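Local coordinates for fat acid-binding protein (Eubacterium ventriosum, PDB 3NYI) that probably binds fatty acids, as a DegV-family lipid-binding protein found with a stearic acid molecule bound, at residues A[182-196]-A[204-216]. Numbering follows the deposited sequence.
Sequences KVATAATGKLGVKPV and IGLGGIGRNRNKL
Lys-194 and Gly-210 form an antiparallel hydrogen-bonded pair at the open end of the hairpin of strands 194-200 and 203-210, and the lysine shows how a long side chain can tie a strand to the loop that follows its partner. Its CB rests against Leu-216 CD1 (3.7 Å), and the two side chains cross at about a right angle. CG keeps to the same methyl, but the chain bends there (chi2 86°), and CD still touches that methyl and comes near Arg-211 O. CE runs on beside this carbonyl, and NZ donates to Arg-211 O on a lone pair (2.8 Å) and to Gly-192 O (3.0 Å). With an alanine here, Arg-211 O and Gly-192 O would probably both lose their shared donor, and Leu-216 CD1 the chain that crosses it. Arg-211 reaches back, its extended chain bringing NH1 to a lone pair of Leu-191 O (2.7 Å, 161° at the hydrogen) in the guanidinium plane, while Val-193 CG2 lies over one face, toward the rim. Further along, Gly-207 and Gly-208 both face Val-196 in a classic beta bulge, Gly-207 N donating to Val-196 O (2.7 Å). On the Pro-195 side of the sheet, Leu-206 CD1 packs tightly on Pro-195 CB (3.5 Å), and both Leu-206 methyls meet Thr-188 CG2 tip to tip. Ile-204, beyond the bulge, touches the bound stearic acid. Both cationic side chains thus end on backbone carbonyls, which probably ease their charge while joining the turn at 190-193 to the exit of strand 203-210.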
ATOM      1  N   LYS A 182     -14.784   8.199   5.771  1.00 27.14           N
ATOM      2  CA  LYS A 182     -14.787   9.270   6.774  1.00 32.30           C
ATOM      3  C   LYS A 182     -14.043  10.549   6.367  1.00 39.19           C
ATOM      4  O   LYS A 182     -14.097  11.569   7.068  1.00 34.43           O
ATOM      5  CB  LYS A 182     -14.253   8.740   8.109  1.00 39.84           C
ATOM      6  CG  LYS A 182     -15.238   7.829   8.823  1.00 51.89           C
ATOM      7  CD  LYS A 182     -14.620   7.196  10.058  1.00 64.98           C
ATOM      8  CE  LYS A 182     -15.634   6.318  10.791  1.00 73.35           C
ATOM      9  NZ  LYS A 182     -16.101   5.166   9.962  1.00 71.94           N
ATOM     10  N   VAL A 183     -13.338  10.498   5.245  1.00 29.41           N
ATOM     11  CA  VAL A 183     -12.670  11.696   4.745  1.00 30.71           C
ATOM     12  C   VAL A 183     -13.686  12.682   4.135  1.00 36.10           C
ATOM     13  O   VAL A 183     -13.393  13.867   3.983  1.00 35.75           O
ATOM     14  CB  VAL A 183     -11.562  11.324   3.741  1.00 31.87           C
ATOM     15  CG1 VAL A 183     -10.973  12.563   3.074  1.00 28.92           C
ATOM     16  CG2 VAL A 183     -10.472  10.509   4.457  1.00 32.45           C
ATOM     17  N   ALA A 184     -14.882  12.201   3.795  1.00 32.68           N
ATOM     18  CA  ALA A 184     -15.940  13.105   3.319  1.00 35.04           C
ATOM     19  C   ALA A 184     -16.667  13.737   4.501  1.00 40.84           C
ATOM     20  O   ALA A 184     -17.381  13.056   5.234  1.00 44.16           O
ATOM     21  CB  ALA A 184     -16.935  12.377   2.401  1.00 31.38           C
ATOM     22  N   THR A 185     -16.469  15.035   4.696  1.00 40.27           N
ATOM     23  CA  THR A 185     -17.179  15.757   5.749  1.00 45.05           C
ATOM     24  C   THR A 185     -17.626  17.114   5.217  1.00 48.78           C
ATOM     25  O   THR A 185     -17.306  17.478   4.087  1.00 47.09           O
ATOM     26  CB  THR A 185     -16.318  15.938   7.037  1.00 41.23           C
ATOM     27  OG1 THR A 185     -15.368  16.993   6.854  1.00 35.89           O
ATOM     28  CG2 THR A 185     -15.582  14.651   7.396  1.00 43.44           C
ATOM     29  N   ALA A 186     -18.370  17.859   6.025  1.00 52.21           N
ATOM     30  CA  ALA A 186     -18.827  19.172   5.600  1.00 54.11           C
ATOM     31  C   ALA A 186     -17.617  20.034   5.259  1.00 56.57           C
ATOM     32  O   ALA A 186     -17.578  20.672   4.208  1.00 59.79           O
ATOM     33  CB  ALA A 186     -19.669  19.822   6.683  1.00 57.48           C
ATOM     34  N   ALA A 187     -16.619  20.021   6.140  1.00 49.11           N
ATOM     35  CA  ALA A 187     -15.410  20.815   5.948  1.00 46.32           C
ATOM     36  C   ALA A 187     -14.637  20.478   4.662  1.00 41.76           C
ATOM     37  O   ALA A 187     -14.183  21.377   3.959  1.00 52.19           O
ATOM     38  CB  ALA A 187     -14.499  20.711   7.166  1.00 41.60           C
ATOM     39  N   THR A 188     -14.483  19.197   4.352  1.00 40.59           N
ATOM     40  CA  THR A 188     -13.690  18.816   3.181  1.00 40.45           C
ATOM     41  C   THR A 188     -14.462  19.003   1.878  1.00 40.50           C
ATOM     42  O   THR A 188     -13.878  18.979   0.798  1.00 47.77           O
ATOM     43  CB  THR A 188     -13.136  17.353   3.267  1.00 38.96           C
ATOM     44  OG1 THR A 188     -14.213  16.405   3.254  1.00 36.75           O
ATOM     45  CG2 THR A 188     -12.281  17.163   4.520  1.00 38.95           C
ATOM     46  N   GLY A 189     -15.772  19.194   1.982  1.00 38.33           N
ATOM     47  CA  GLY A 189     -16.604  19.329   0.800  1.00 39.78           C
ATOM     48  C   GLY A 189     -16.589  20.743   0.243  1.00 45.26           C
ATOM     49  O   GLY A 189     -17.126  21.009  -0.831  1.00 48.55           O
ATOM     50  N   LYS A 190     -15.971  21.657   0.981  1.00 48.13           N
ATOM     51  CA  LYS A 190     -15.927  23.057   0.576  1.00 53.90           C
ATOM     52  C   LYS A 190     -14.961  23.292  -0.592  1.00 52.04           C
ATOM     53  O   LYS A 190     -13.959  22.596  -0.744  1.00 49.78           O
ATOM     54  CB  LYS A 190     -15.591  23.957   1.770  1.00 57.66           C
ATOM     55  CG  LYS A 190     -16.816  24.613   2.401  1.00 73.42           C
ATOM     56  CD  LYS A 190     -17.033  24.167   3.838  1.00 79.93           C
ATOM     57  CE  LYS A 190     -18.181  24.931   4.491  1.00 85.16           C
ATOM     58  NZ  LYS A 190     -17.860  26.370   4.723  1.00 87.10           N
ATOM     59  N   LEU A 191     -15.283  24.272  -1.426  1.00 50.71           N
ATOM     60  CA  LEU A 191     -14.482  24.562  -2.608  1.00 49.01           C
ATOM     61  C   LEU A 191     -13.039  24.928  -2.246  1.00 40.11           C
ATOM     62  O   LEU A 191     -12.794  25.805  -1.415  1.00 43.25           O
ATOM     63  CB  LEU A 191     -15.127  25.699  -3.417  1.00 55.15           C
ATOM     64  CG  LEU A 191     -14.335  26.230  -4.615  1.00 58.64           C
ATOM     65  CD1 LEU A 191     -14.170  25.138  -5.656  1.00 59.07           C
ATOM     66  CD2 LEU A 191     -15.008  27.469  -5.222  1.00 56.42           C
ATOM     67  N   GLY A 192     -12.091  24.254  -2.888  1.00 38.87           N
ATOM     68  CA  GLY A 192     -10.681  24.553  -2.712  1.00 45.38           C
ATOM     69  C   GLY A 192      -9.960  23.736  -1.649  1.00 43.45           C
ATOM     70  O   GLY A 192      -8.732  23.743  -1.592  1.00 41.18           O
ATOM     71  N   VAL A 193     -10.711  23.033  -0.808  1.00 38.43           N
ATOM     72  CA  VAL A 193     -10.102  22.325   0.316  1.00 39.33           C
ATOM     73  C   VAL A 193      -9.581  20.941  -0.061  1.00 39.57           C
ATOM     74  O   VAL A 193     -10.176  20.239  -0.882  1.00 39.74           O
ATOM     75  CB  VAL A 193     -11.070  22.220   1.517  1.00 43.58           C
ATOM     76  CG1 VAL A 193     -10.367  21.605   2.724  1.00 41.86           C
ATOM     77  CG2 VAL A 193     -11.621  23.598   1.875  1.00 38.92           C
ATOM     78  N   LYS A 194      -8.444  20.572   0.525  1.00 31.30           N
ATOM     79  CA  LYS A 194      -7.913  19.217   0.428  1.00 34.02           C
ATOM     80  C   LYS A 194      -7.684  18.684   1.832  1.00 33.23           C
ATOM     81  O   LYS A 194      -7.407  19.450   2.765  1.00 33.77           O
ATOM     82  CB  LYS A 194      -6.601  19.158  -0.369  1.00 35.68           C
ATOM     83  CG  LYS A 194      -6.699  19.644  -1.820  1.00 39.60           C
ATOM     84  CD  LYS A 194      -6.520  21.151  -1.873  1.00 49.17           C
ATOM     85  CE  LYS A 194      -6.436  21.676  -3.297  1.00 51.75           C
ATOM     86  NZ  LYS A 194      -6.308  23.162  -3.287  1.00 49.93           N
ATOM     87  N   PRO A 195      -7.816  17.366   1.989  1.00 29.86           N
ATOM     88  CA  PRO A 195      -7.638  16.706   3.287  1.00 26.04           C
ATOM     89  C   PRO A 195      -6.200  16.316   3.573  1.00 30.56           C
ATOM     90  O   PRO A 195      -5.415  16.046   2.661  1.00 29.01           O
ATOM     91  CB  PRO A 195      -8.476  15.438   3.135  1.00 26.51           C
ATOM     92  CG  PRO A 195      -8.342  15.099   1.650  1.00 27.41           C
ATOM     93  CD  PRO A 195      -8.329  16.448   0.952  1.00 25.96           C
ATOM     94  N   VAL A 196      -5.851  16.326   4.857  1.00 26.76           N
ATOM     95  CA  VAL A 196      -4.708  15.571   5.321  1.00 20.97           C
ATOM     96  C   VAL A 196      -5.352  14.286   5.810  1.00 25.44           C
ATOM     97  O   VAL A 196      -6.302  14.324   6.598  1.00 26.14           O
ATOM     98  CB  VAL A 196      -4.014  16.249   6.508  1.00 31.56           C
ATOM     99  CG1 VAL A 196      -2.934  15.331   7.080  1.00 27.44           C
ATOM    100  CG2 VAL A 196      -3.428  17.601   6.096  1.00 31.90           C
ATOM    101  N   ILE A 204      -9.182   4.746   6.125  1.00 20.41           N
ATOM    102  CA  ILE A 204      -8.758   6.156   6.162  1.00 22.01           C
ATOM    103  C   ILE A 204      -9.669   7.064   6.985  1.00 27.32           C
ATOM    104  O   ILE A 204     -10.874   6.840   7.083  1.00 24.39           O
ATOM    105  CB  ILE A 204      -8.569   6.753   4.752  1.00 19.45           C
ATOM    106  CG1 ILE A 204      -9.768   6.427   3.855  1.00 20.71           C
ATOM    107  CG2 ILE A 204      -7.287   6.186   4.102  1.00 19.08           C
ATOM    108  CD1 ILE A 204      -9.649   7.042   2.447  1.00 24.23           C
ATOM    109  N   GLY A 205      -9.067   8.094   7.572  1.00 22.55           N
ATOM    110  CA  GLY A 205      -9.786   9.080   8.355  1.00 26.13           C
ATOM    111  C   GLY A 205      -9.153  10.446   8.160  1.00 28.43           C
ATOM    112  O   GLY A 205      -8.053  10.558   7.615  1.00 22.90           O
ATOM    113  N   LEU A 206      -9.845  11.491   8.603  1.00 21.30           N
ATOM    114  CA  LEU A 206      -9.385  12.851   8.361  1.00 23.84           C
ATOM    115  C   LEU A 206      -8.421  13.293   9.459  1.00 31.98           C
ATOM    116  O   LEU A 206      -8.735  13.182  10.642  1.00 32.58           O
ATOM    117  CB  LEU A 206     -10.587  13.800   8.290  1.00 29.30           C
ATOM    118  CG  LEU A 206     -10.328  15.223   7.781  1.00 36.04           C
ATOM    119  CD1 LEU A 206      -9.838  15.222   6.333  1.00 35.61           C
ATOM    120  CD2 LEU A 206     -11.593  16.066   7.919  1.00 31.07           C
ATOM    121  N   GLY A 207      -7.240  13.769   9.071  1.00 28.47           N
ATOM    122  CA  GLY A 207      -6.272  14.259  10.042  1.00 28.73           C
ATOM    123  C   GLY A 207      -6.047  15.764  10.023  1.00 32.20           C
ATOM    124  O   GLY A 207      -5.251  16.281  10.801  1.00 35.80           O
ATOM    125  N   GLY A 208      -6.736  16.468   9.129  1.00 32.06           N
ATOM    126  CA  GLY A 208      -6.565  17.908   8.983  1.00 27.62           C
ATOM    127  C   GLY A 208      -7.067  18.367   7.617  1.00 30.55           C
ATOM    128  O   GLY A 208      -7.499  17.546   6.809  1.00 29.30           O
ATOM    129  N   ILE A 209      -7.038  19.674   7.365  1.00 34.44           N
ATOM    130  CA  ILE A 209      -7.407  20.214   6.049  1.00 36.98           C
ATOM    131  C   ILE A 209      -6.515  21.394   5.659  1.00 38.93           C
ATOM    132  O   ILE A 209      -5.739  21.897   6.471  1.00 37.12           O
ATOM    133  CB  ILE A 209      -8.887  20.698   5.960  1.00 47.19           C
ATOM    134  CG1 ILE A 209      -9.097  21.967   6.787  1.00 53.19           C
ATOM    135  CG2 ILE A 209      -9.866  19.597   6.337  1.00 44.35           C
ATOM    136  CD1 ILE A 209      -8.927  21.774   8.268  1.00 57.63           C
ATOM    137  N   GLY A 210      -6.634  21.830   4.411  1.00 33.31           N
ATOM    138  CA  GLY A 210      -5.886  22.985   3.936  1.00 34.48           C
ATOM    139  C   GLY A 210      -6.153  23.237   2.464  1.00 37.19           C
ATOM    140  O   GLY A 210      -6.987  22.559   1.858  1.00 35.86           O
ATOM    141  N   ARG A 211      -5.427  24.186   1.881  1.00 37.97           N
ATOM    142  CA  ARG A 211      -5.681  24.615   0.501  1.00 40.63           C
ATOM    143  C   ARG A 211      -4.411  24.651  -0.338  1.00 45.20           C
ATOM    144  O   ARG A 211      -4.429  24.338  -1.526  1.00 48.60           O
ATOM    145  CB  ARG A 211      -6.330  26.002   0.489  1.00 40.64           C
ATOM    146  CG  ARG A 211      -7.713  26.045   1.109  1.00 44.65           C
ATOM    147  CD  ARG A 211      -8.240  27.466   1.174  1.00 48.62           C
ATOM    148  NE  ARG A 211      -9.536  27.527   1.845  1.00 47.24           N
ATOM    149  CZ  ARG A 211     -10.691  27.229   1.263  1.00 48.72           C
ATOM    150  NH1 ARG A 211     -10.717  26.850  -0.012  1.00 40.84           N
ATOM    151  NH2 ARG A 211     -11.820  27.314   1.956  1.00 55.85           N
ATOM    152  N   ASN A 212      -3.312  25.050   0.287  1.00 40.33           N
ATOM    153  CA  ASN A 212      -2.043  25.189  -0.410  1.00 39.65           C
ATOM    154  C   ASN A 212      -1.236  23.892  -0.330  1.00 39.42           C
ATOM    155  O   ASN A 212      -1.076  23.326   0.743  1.00 37.72           O
ATOM    156  CB  ASN A 212      -1.259  26.356   0.200  1.00 38.09           C
ATOM    157  CG  ASN A 212       0.131  26.489  -0.373  1.00 43.98           C
ATOM    158  OD1 ASN A 212       1.097  25.984   0.195  1.00 46.71           O
ATOM    159  ND2 ASN A 212       0.243  27.186  -1.504  1.00 51.63           N
ATOM    160  N   ARG A 213      -0.737  23.428  -1.472  1.00 36.47           N
ATOM    161  CA  ARG A 213       0.038  22.192  -1.529  1.00 38.80           C
ATOM    162  C   ARG A 213       1.168  22.150  -0.496  1.00 36.58           C
ATOM    163  O   ARG A 213       1.308  21.174   0.245  1.00 37.84           O
ATOM    164  CB  ARG A 213       0.610  21.994  -2.933  1.00 43.05           C
ATOM    165  CG  ARG A 213       1.450  20.737  -3.100  1.00 44.32           C
ATOM    166  CD  ARG A 213       0.601  19.471  -3.021  1.00 40.51           C
ATOM    167  NE  ARG A 213       1.279  18.326  -3.631  1.00 41.81           N
ATOM    168  CZ  ARG A 213       0.703  17.150  -3.865  1.00 37.05           C
ATOM    169  NH1 ARG A 213      -0.564  16.958  -3.529  1.00 31.78           N
ATOM    170  NH2 ARG A 213       1.393  16.163  -4.430  1.00 33.82           N
ATOM    171  N   ASN A 214       1.979  23.203  -0.452  1.00 37.92           N
ATOM    172  CA  ASN A 214       3.111  23.224   0.469  1.00 39.97           C
ATOM    173  C   ASN A 214       2.688  23.213   1.932  1.00 35.02           C
ATOM    174  O   ASN A 214       3.311  22.547   2.759  1.00 38.46           O
ATOM    175  CB  ASN A 214       4.044  24.406   0.176  1.00 43.42           C
ATOM    176  CG  ASN A 214       4.964  24.137  -1.001  1.00 53.49           C
ATOM    177  OD1 ASN A 214       4.984  23.032  -1.545  1.00 56.41           O
ATOM    178  ND2 ASN A 214       5.726  25.145  -1.401  1.00 58.36           N
ATOM    179  N   LYS A 215       1.633  23.953   2.253  1.00 32.54           N
ATOM    180  CA  LYS A 215       1.113  23.962   3.619  1.00 36.62           C
ATOM    181  C   LYS A 215       0.516  22.600   3.992  1.00 36.04           C
ATOM    182  O   LYS A 215       0.650  22.134   5.122  1.00 31.71           O
ATOM    183  CB  LYS A 215       0.073  25.067   3.793  1.00 38.87           C
ATOM    184  CG  LYS A 215       0.664  26.477   3.847  1.00 46.90           C
ATOM    185  CD  LYS A 215      -0.429  27.536   3.817  1.00 59.59           C
ATOM    186  CE  LYS A 215      -0.087  28.725   4.708  1.00 74.92           C
ATOM    187  NZ  LYS A 215      -0.715  28.606   6.057  1.00 78.41           N
ATOM    188  N   LEU A 216      -0.148  21.962   3.039  1.00 28.12           N
ATOM    189  CA  LEU A 216      -0.706  20.639   3.296  1.00 27.20           C
ATOM    190  C   LEU A 216       0.398  19.633   3.584  1.00 28.51           C
ATOM    191  O   LEU A 216       0.255  18.805   4.474  1.00 29.08           O
ATOM    192  CB  LEU A 216      -1.566  20.160   2.117  1.00 25.93           C
ATOM    193  CG  LEU A 216      -2.967  20.768   2.044  1.00 31.20           C
ATOM    194  CD1 LEU A 216      -3.475  20.804   0.596  1.00 32.20           C
ATOM    195  CD2 LEU A 216      -3.936  20.008   2.945  1.00 33.75           C
TER
HETATM  196  O   HOH W   1     -13.008   5.858   6.194  1.00 31.07           O